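Local atomic coordinates of peptidoglycan glycosyltransferase (Atopobium parvulum, PDB entry 4OVD), a protein that belongs to the penicillin-binding proteins and combines a dimerisation domain with a transpeptidase domain. Residues E280-E292 / G383-R395. Residues are numbered along the deposited sequence; the frame is centred on the assembly and turned at random.
Sequences ESLNLKLVSSIYE and GIDFPGEATGIVR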
loop_
_atom_site.group_PDB
_atom_site.type_symbol
_atom_site.label_atom_id
_atom_site.label_comp_id
_atom_site.label_asym_id
_atom_site.label_seq_id
_atom_site.Cartn_x
_atom_site.Cartn_y
_atom_site.Cartn_z
ATOM N N GLU A 280 0.210 -3.690 19.473
ATOM C CA GLU A 280 -0.330 -3.931 18.159
ATOM C C GLU A 280 -0.637 -2.672 17.342
ATOM O O GLU A 280 -0.529 -2.717 16.119
ATOM C CB GLU A 280 -1.510 -4.899 18.168
ATOM C CG GLU A 280 -1.008 -6.347 18.298
ATOM C CD GLU A 280 -2.051 -7.413 17.997
ATOM O OE1 GLU A 280 -3.067 -7.103 17.338
ATOM O OE2 GLU A 280 -1.830 -8.579 18.396
ATOM N N SER A 281 -0.842 -1.528 17.978
ATOM C CA SER A 281 -1.129 -0.290 17.208
ATOM C C SER A 281 0.138 0.313 16.581
ATOM O O SER A 281 0.057 1.248 15.790
ATOM C CB SER A 281 -1.776 0.774 18.096
ATOM O OG SER A 281 -0.817 1.329 18.995
ATOM N N LEU A 282 1.307 -0.203 16.966
ATOM C CA LEU A 282 2.595 0.247 16.451
ATOM C C LEU A 282 2.996 -0.286 15.071
ATOM O O LEU A 282 3.996 0.145 14.483
ATOM C CB LEU A 282 3.696 -0.141 17.440
ATOM C CG LEU A 282 3.476 0.453 18.831
ATOM C CD1 LEU A 282 4.548 -0.062 19.764
ATOM C CD2 LEU A 282 3.480 1.962 18.777
ATOM N N ASN A 283 2.271 -1.267 14.590
ATOM C CA ASN A 283 2.525 -1.783 13.275
ATOM C C ASN A 283 1.784 -0.945 12.241
ATOM O O ASN A 283 0.819 -0.285 12.571
ATOM C CB ASN A 283 1.881 -3.144 13.154
ATOM C CG ASN A 283 2.507 -4.159 14.065
ATOM O OD1 ASN A 283 3.736 -4.321 14.088
ATOM N ND2 ASN A 283 1.664 -4.885 14.791
ATOM N N LEU A 284 2.249 -0.978 10.997
ATOM C CA LEU A 284 1.481 -0.417 9.895
ATOM C C LEU A 284 0.892 -1.657 9.272
ATOM O O LEU A 284 1.623 -2.522 8.690
ATOM C CB LEU A 284 2.315 0.235 8.798
ATOM C CG LEU A 284 2.479 1.690 8.663
ATOM C CD1 LEU A 284 3.199 1.897 7.332
ATOM C CD2 LEU A 284 1.082 2.288 8.655
ATOM N N LYS A 285 -0.409 -1.774 9.326
ATOM C CA LYS A 285 -1.059 -2.954 8.762
ATOM C C LYS A 285 -0.726 -3.173 7.296
ATOM O O LYS A 285 -0.585 -4.306 6.876
ATOM C CB LYS A 285 -2.560 -2.897 8.990
ATOM C CG LYS A 285 -2.930 -3.057 10.460
ATOM C CD LYS A 285 -4.437 -3.044 10.656
ATOM C CE LYS A 285 -4.751 -3.507 12.081
ATOM N NZ LYS A 285 -6.177 -3.275 12.355
ATOM N N LEU A 286 -0.630 -2.102 6.512
ATOM C CA LEU A 286 -0.240 -2.224 5.089
ATOM C C LEU A 286 0.970 -3.041 4.780
ATOM O O LEU A 286 1.178 -3.471 3.654
ATOM C CB LEU A 286 0.130 -0.842 4.546
ATOM C CG LEU A 286 -1.061 0.062 4.447
ATOM C CD1 LEU A 286 -0.627 1.470 4.238
ATOM C CD2 LEU A 286 -1.898 -0.411 3.283
ATOM N N VAL A 287 1.877 -3.025 5.709
ATOM C CA VAL A 287 3.170 -3.722 5.649
ATOM C C VAL A 287 3.220 -5.064 6.284
ATOM O O VAL A 287 3.812 -6.060 5.768
ATOM C CB VAL A 287 4.192 -2.796 6.399
ATOM C CG1 VAL A 287 5.534 -3.415 6.484
ATOM C CG2 VAL A 287 4.306 -1.464 5.652
ATOM N N SER A 288 2.678 -5.122 7.479
ATOM C CA SER A 288 2.768 -6.338 8.222
ATOM C C SER A 288 1.540 -7.194 8.295
ATOM O O SER A 288 1.633 -8.238 8.839
ATOM C CB SER A 288 3.270 -5.987 9.633
ATOM O OG SER A 288 2.359 -5.066 10.169
ATOM N N SER A 289 0.366 -6.783 7.846
ATOM C CA SER A 289 -0.757 -7.747 7.871
ATOM C C SER A 289 -1.027 -8.195 6.433
ATOM O O SER A 289 -0.743 -7.463 5.462
ATOM C CB SER A 289 -2.019 -7.084 8.459
ATOM O OG SER A 289 -1.713 -6.598 9.727
ATOM N N ILE A 290 -1.567 -9.392 6.283
ATOM C CA ILE A 290 -1.849 -9.961 4.965
ATOM C C ILE A 290 -3.329 -10.234 4.870
ATOM O O ILE A 290 -4.013 -10.473 5.883
ATOM C CB ILE A 290 -1.080 -11.229 4.656
ATOM C CG1 ILE A 290 -1.477 -12.377 5.567
ATOM C CG2 ILE A 290 0.451 -10.977 4.761
ATOM C CD1 ILE A 290 -0.688 -13.659 5.190
ATOM N N TYR A 291 -3.801 -10.108 3.636
ATOM C CA TYR A 291 -5.197 -10.227 3.311
ATOM C C TYR A 291 -5.299 -10.887 1.964
ATOM O O TYR A 291 -4.323 -10.875 1.202
ATOM C CB TYR A 291 -5.784 -8.803 3.126
ATOM C CG TYR A 291 -5.709 -7.988 4.379
ATOM C CD1 TYR A 291 -6.681 -8.107 5.380
ATOM C CD2 TYR A 291 -4.677 -7.110 4.581
ATOM C CE1 TYR A 291 -6.580 -7.405 6.559
ATOM C CE2 TYR A 291 -4.568 -6.383 5.770
ATOM C CZ TYR A 291 -5.533 -6.517 6.738
ATOM O OH TYR A 291 -5.383 -5.810 7.912
ATOM N N GLU A 292 -6.473 -11.435 1.659
ATOM C CA GLU A 292 -6.760 -11.937 0.296
ATOM C C GLU A 292 -7.143 -10.629 -0.394
ATOM O O GLU A 292 -8.074 -9.971 0.031
ATOM C CB GLU A 292 -7.887 -12.941 0.315
ATOM C CG GLU A 292 -8.067 -13.573 -0.994
ATOM C CD GLU A 292 -9.095 -14.656 -0.962
ATOM O OE1 GLU A 292 -10.300 -14.337 -0.909
ATOM O OE2 GLU A 292 -8.678 -15.800 -1.128
ATOM N N GLY A 383 10.677 -4.009 -0.097
ATOM C CA GLY A 383 11.888 -3.260 0.177
ATOM C C GLY A 383 11.573 -2.017 0.989
ATOM O O GLY A 383 12.441 -1.242 1.229
ATOM N N ILE A 384 10.315 -1.800 1.379
ATOM C CA ILE A 384 9.940 -0.599 2.169
ATOM C C ILE A 384 10.785 -0.523 3.454
ATOM O O ILE A 384 11.169 -1.560 4.058
ATOM C CB ILE A 384 8.426 -0.570 2.500
ATOM C CG1 ILE A 384 8.031 0.695 3.276
ATOM C CG2 ILE A 384 8.024 -1.817 3.307
ATOM C CD1 ILE A 384 6.577 0.959 3.266
ATOM N N ASP A 385 11.110 0.704 3.881
ATOM C CA ASP A 385 11.946 0.842 5.052
ATOM C C ASP A 385 11.092 0.992 6.306
ATOM O O ASP A 385 11.044 2.058 6.921
ATOM C CB ASP A 385 12.958 1.985 4.876
ATOM C CG ASP A 385 12.294 3.295 4.505
ATOM O OD1 ASP A 385 11.162 3.288 3.925
ATOM O OD2 ASP A 385 12.931 4.350 4.719
ATOM N N PHE A 386 10.489 -0.117 6.708
ATOM C CA PHE A 386 9.613 -0.146 7.866
ATOM C C PHE A 386 9.629 -1.564 8.404
ATOM O O PHE A 386 9.606 -2.522 7.638
ATOM C CB PHE A 386 8.193 0.296 7.492
ATOM C CG PHE A 386 7.407 0.714 8.637
ATOM C CD1 PHE A 386 7.611 1.977 9.174
ATOM C CD2 PHE A 386 6.552 -0.147 9.276
ATOM C CE1 PHE A 386 6.967 2.372 10.331
ATOM C CE2 PHE A 386 5.871 0.265 10.418
ATOM C CZ PHE A 386 6.078 1.522 10.944
ATOM N N PRO A 387 9.617 -1.717 9.724
ATOM C CA PRO A 387 9.759 -3.091 10.247
ATOM C C PRO A 387 8.583 -4.023 10.052
ATOM O O PRO A 387 7.503 -3.563 9.903
ATOM C CB PRO A 387 9.980 -2.882 11.742
ATOM C CG PRO A 387 10.102 -1.392 11.934
ATOM C CD PRO A 387 9.560 -0.690 10.778
ATOM N N GLY A 388 8.828 -5.325 10.018
ATOM C CA GLY A 388 7.748 -6.309 9.989
ATOM C C GLY A 388 7.074 -6.559 8.676
ATOM O O GLY A 388 5.966 -7.049 8.654
ATOM N N GLU A 389 7.764 -6.302 7.569
ATOM C CA GLU A 389 7.127 -6.443 6.266
ATOM C C GLU A 389 6.804 -7.904 6.009
ATOM O O GLU A 389 7.689 -8.724 6.088
ATOM C CB GLU A 389 8.012 -5.888 5.120
ATOM C CG GLU A 389 7.230 -5.982 3.809
ATOM C CD GLU A 389 7.828 -5.323 2.573
ATOM O OE1 GLU A 389 9.064 -5.040 2.518
ATOM O OE2 GLU A 389 7.013 -5.070 1.645
ATOM N N ALA A 390 5.553 -8.244 5.716
ATOM C CA ALA A 390 5.235 -9.627 5.412
ATOM C C ALA A 390 5.554 -9.984 3.957
ATOM O O ALA A 390 5.402 -9.191 3.077
ATOM C CB ALA A 390 3.768 -9.904 5.714
ATOM N N THR A 391 5.993 -11.186 3.692
ATOM C CA THR A 391 6.223 -11.581 2.324
ATOM C C THR A 391 4.913 -12.041 1.675
ATOM O O THR A 391 4.748 -11.975 0.462
ATOM C CB THR A 391 7.174 -12.784 2.264
ATOM O OG1 THR A 391 6.491 -13.930 2.809
ATOM C CG2 THR A 391 8.371 -12.511 3.069
ATOM N N GLY A 392 3.975 -12.525 2.495
ATOM C CA GLY A 392 2.730 -13.026 1.994
ATOM C C GLY A 392 2.869 -14.493 1.665
ATOM O O GLY A 392 3.959 -15.075 1.785
ATOM N N ILE A 393 1.756 -15.094 1.288
ATOM C CA ILE A 393 1.646 -16.510 1.028
ATOM C C ILE A 393 1.054 -16.638 -0.322
ATOM O O ILE A 393 -0.151 -16.489 -0.521
ATOM C CB ILE A 393 0.756 -17.175 2.102
ATOM C CG1 ILE A 393 1.372 -16.941 3.518
ATOM C CG2 ILE A 393 0.651 -18.664 1.830
ATOM C CD1 ILE A 393 0.435 -17.237 4.668
ATOM N N VAL A 394 1.923 -16.949 -1.254
ATOM C CA VAL A 394 1.575 -16.986 -2.679
ATOM C C VAL A 394 2.199 -18.260 -3.239
ATOM O O VAL A 394 3.411 -18.502 -3.081
ATOM C CB VAL A 394 2.189 -15.751 -3.374
ATOM C CG1 VAL A 394 1.831 -15.724 -4.854
ATOM C CG2 VAL A 394 1.758 -14.437 -2.687
ATOM N N ARG A 395 1.371 -19.089 -3.847
ATOM C CA ARG A 395 1.833 -20.329 -4.408
ATOM C C ARG A 395 2.739 -20.062 -5.591
ATOM O O ARG A 395 2.468 -19.162 -6.358
ATOM C CB ARG A 395 0.663 -21.161 -4.926
ATOM C CG ARG A 395 -0.099 -21.877 -3.851
ATOM C CD ARG A 395 -1.367 -22.445 -4.421
ATOM N NE ARG A 395 -2.136 -23.083 -3.367
ATOM C CZ ARG A 395 -2.421 -24.370 -3.316
ATOM N NH1 ARG A 395 -2.089 -25.174 -4.316
ATOM N NH2 ARG A 395 -3.118 -24.843 -2.289
HETATM O O HOH W 1 4.547 -2.989 10.527
#
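V287 and A390 are joined by the one direct hydrogen bond between 280-292 and 383-395: A390 N gives its proton to V287 O over 2.8 Å, nearly straight at 168°. That bond holds the carbonyl at the C-terminal end of helix 285-288, and alongside it E389 CA lies 3.4 Å from V287 O in a weaker CA-H...O contact (142° at the hydrogen). V287 CG1, anti to the backbone N (chi1 177°), lies against the E389 backbone and CB, whereas V287 CG2 meets I384 CD1 tip to tip at 4.1 Å.

Toward the N-terminal ends of both segments, the F386 ring crosses L284 at about a right angle, its CE2 3.9 Å from L284 CB; L284 CG lies over one face and V287 CG1 near the edge. P387 CD lies over the opposite face, 3.3 Å above the plane and offset toward the rim. In the other direction I290 CG2 rests on A390 CB at 3.6 Å, and the I290 and I393 side chains cross at about a right angle, their CD1 atoms 3.8 Å apart.

Water 1 supplies a second polar link: it accepts from L284 N, donates to P387 O and hydrogen-bonds S288 OG, and it sits in the plane of the F386 ring at its edge. S288 CB comes to 3.1 Å from G388 O, a close carbon-to-carbonyl approach. Behind the first shell, E389 OE1 takes a hydrogen bond from G383 N on its syn lone pair, while OE2 bonds T382.

Within the transpeptidase family region, the contact thus fastens the loop between helices 366-375 and 404-408 to short helix 285-288, whose L286 packs on strand 248-253 and, together with E389, touches helix 418-429.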